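Side-chain contact in L-ribulose 3-epimerase (Mesorhizobium loti, PDB 3VYL), which catalyses the manganese-dependent epimerisation of ketoses at C3, most efficiently L-ribulose and less readily sugars such as D-psicose and D-tagatose: residues A[34-39]-A[204-209]. Sequence-based numbering, arbitrary orientation.
With MN (manganese (II) ion), chain I.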
loop_
_atom_site.group_PDB
_atom_site.type_symbol
_atom_site.label_atom_id
_atom_site.label_comp_id
_atom_site.label_asym_id
_atom_site.label_seq_id
_atom_site.Cartn_x
_atom_site.Cartn_y
_atom_site.Cartn_z
ATOM N N LEU A 34 11.157 26.782 -8.455
ATOM C CA LEU A 34 10.338 27.243 -9.571
ATOM C C LEU A 34 9.064 27.879 -9.011
ATOM O O LEU A 34 8.693 27.625 -7.854
ATOM C CB LEU A 34 10.023 26.097 -10.526
ATOM C CG LEU A 34 9.242 26.414 -11.800
ATOM C CD1 LEU A 34 9.838 25.670 -12.981
ATOM C CD2 LEU A 34 7.771 26.048 -11.630
ATOM N N ILE A 35 8.432 28.733 -9.818
ATOM C CA ILE A 35 7.115 29.289 -9.504
ATOM C C ILE A 35 6.190 29.107 -10.691
ATOM O O ILE A 35 6.576 29.343 -11.839
ATOM C CB ILE A 35 7.172 30.781 -9.039
ATOM C CG1 ILE A 35 5.817 31.257 -8.473
ATOM C CG2 ILE A 35 7.631 31.714 -10.157
ATOM C CD1 ILE A 35 5.419 30.623 -7.157
ATOM N N GLU A 36 4.978 28.653 -10.411
ATOM C CA GLU A 36 3.954 28.521 -11.428
ATOM C C GLU A 36 2.896 29.603 -11.233
ATOM O O GLU A 36 2.312 29.744 -10.151
ATOM C CB GLU A 36 3.331 27.126 -11.354
ATOM C CG GLU A 36 2.280 26.795 -12.411
ATOM C CD GLU A 36 1.869 25.338 -12.344
ATOM O OE1 GLU A 36 2.601 24.574 -11.682
ATOM O OE2 GLU A 36 0.839 24.947 -12.939
ATOM N N PHE A 37 2.625 30.352 -12.280
ATOM C CA PHE A 37 1.643 31.394 -12.253
ATOM C C PHE A 37 0.519 30.964 -13.128
ATOM O O PHE A 37 0.763 30.408 -14.128
ATOM C CB PHE A 37 2.249 32.682 -12.781
ATOM C CG PHE A 37 3.149 33.376 -11.811
ATOM C CD1 PHE A 37 2.673 33.817 -10.622
ATOM C CD2 PHE A 37 4.447 33.595 -12.108
ATOM C CE1 PHE A 37 3.470 34.445 -9.731
ATOM C CE2 PHE A 37 5.255 34.235 -11.237
ATOM C CZ PHE A 37 4.770 34.656 -10.041
ATOM N N SER A 38 -0.711 31.118 -12.669
ATOM C CA SER A 38 -1.920 30.845 -13.445
ATOM C C SER A 38 -2.359 31.718 -14.596
ATOM O O SER A 38 -2.857 31.226 -15.569
ATOM C CB SER A 38 -3.112 30.872 -12.544
ATOM O OG SER A 38 -4.069 31.785 -13.079
ATOM N N TYR A 39 -2.368 33.019 -14.400
ATOM C CA TYR A 39 -2.381 33.969 -15.492
ATOM C C TYR A 39 -2.161 35.364 -14.970
ATOM O O TYR A 39 -2.662 35.707 -13.927
ATOM C CB TYR A 39 -3.655 33.871 -16.321
ATOM C CG TYR A 39 -3.539 34.516 -17.672
ATOM C CD1 TYR A 39 -3.090 33.817 -18.760
ATOM C CD2 TYR A 39 -3.871 35.828 -17.848
ATOM C CE1 TYR A 39 -2.988 34.410 -19.988
ATOM C CE2 TYR A 39 -3.767 36.434 -19.069
ATOM C CZ TYR A 39 -3.329 35.710 -20.123
ATOM O OH TYR A 39 -3.226 36.324 -21.308
ATOM N N TYR A 204 5.517 17.757 -17.742
ATOM C CA TYR A 204 5.365 18.445 -16.458
ATOM C C TYR A 204 4.527 17.607 -15.488
ATOM O O TYR A 204 3.655 16.834 -15.914
ATOM C CB TYR A 204 4.726 19.817 -16.710
ATOM C CG TYR A 204 4.841 20.849 -15.610
ATOM C CD1 TYR A 204 3.717 21.572 -15.208
ATOM C CD2 TYR A 204 6.066 21.128 -14.991
ATOM C CE1 TYR A 204 3.797 22.535 -14.217
ATOM C CE2 TYR A 204 6.155 22.084 -13.991
ATOM C CZ TYR A 204 5.015 22.789 -13.610
ATOM O OH TYR A 204 5.072 23.744 -12.611
ATOM N N VAL A 205 4.787 17.750 -14.190
ATOM C CA VAL A 205 4.037 16.994 -13.179
ATOM C C VAL A 205 3.547 17.870 -12.025
ATOM O O VAL A 205 4.306 18.685 -11.488
ATOM C CB VAL A 205 4.867 15.806 -12.616
ATOM C CG1 VAL A 205 4.233 15.245 -11.347
ATOM C CG2 VAL A 205 5.027 14.715 -13.669
ATOM N N HIS A 206 2.282 17.694 -11.641
ATOM C CA HIS A 206 1.785 18.275 -10.395
ATOM C C HIS A 206 1.732 17.251 -9.307
ATOM O O HIS A 206 1.097 16.209 -9.450
ATOM C CB HIS A 206 0.394 18.862 -10.574
ATOM C CG HIS A 206 0.375 20.269 -11.122
ATOM N ND1 HIS A 206 -0.684 20.762 -11.799
ATOM C CD2 HIS A 206 1.324 21.289 -11.074
ATOM C CE1 HIS A 206 -0.426 22.034 -12.166
ATOM N NE2 HIS A 206 0.805 22.352 -11.728
ATOM N N ILE A 207 2.399 17.540 -8.203
ATOM C CA ILE A 207 2.267 16.756 -6.993
ATOM C C ILE A 207 1.158 17.368 -6.132
ATOM O O ILE A 207 1.244 18.518 -5.718
ATOM C CB ILE A 207 3.607 16.701 -6.227
ATOM C CG1 ILE A 207 4.673 16.009 -7.084
ATOM C CG2 ILE A 207 3.465 15.995 -4.884
ATOM C CD1 ILE A 207 4.314 14.623 -7.588
ATOM N N GLY A 208 0.110 16.592 -5.885
ATOM C CA GLY A 208 -0.999 17.026 -5.050
ATOM C C GLY A 208 -1.629 15.816 -4.399
ATOM O O GLY A 208 -1.761 14.787 -5.033
ATOM N N GLU A 209 -2.006 15.935 -3.131
ATOM C CA GLU A 209 -2.630 14.834 -2.400
ATOM C C GLU A 209 -4.079 14.578 -2.872
ATOM O O GLU A 209 -4.685 15.430 -3.522
ATOM C CB GLU A 209 -2.574 15.121 -0.893
ATOM C CG GLU A 209 -3.127 14.015 -0.006
ATOM C CD GLU A 209 -2.431 12.689 -0.229
ATOM O OE1 GLU A 209 -2.806 11.960 -1.178
ATOM O OE2 GLU A 209 -1.513 12.385 0.569
HETATM MN MN MN I . -2.827 20.383 -11.687
HETATM O O HOH W 1 -4.883 21.560 -11.728
#
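E36 and H206 illustrate how a second-shell carboxylate can orient a metal ligand. The glutamate chain runs extended (chi2 173°) to the imidazole and presents both oxygens to one N-H: H206 NE2 donates to E36 OE1 at 2.9 Å and, along a more bent path, to E36 OE2. Each oxygen uses its syn lone pair, and the carboxylate lies nearly coplanar with the ring, 12° apart. Together with the metal bond, this bifurcated bond probably holds the ring's rotation, and with NE2 donating, H206 ND1 is left to bind manganese at 2.2 Å, beside E147, D180 and E241. Strands 34-37 and 204-207 are the second and seventh of a TIM barrel, so the two side chains meet across its interior, the strand axes passing no closer than 11.6 Å. A second donor, the Y204 hydroxyl, grips the same carboxylate: Y204 OH reaches E36 OE1 at 2.8 Å from above the carboxylate plane, while S64 OG hydrogen-bonds E36 OE2. Replacing E36 with an alanine would probably leave the H206 N-H and the Y204 hydroxyl without their shared acceptor and the imidazole freer to turn at the metal. Van der Waals contact is slight, the L34 CD2 methyl resting 3.7 Å from Y204 OH.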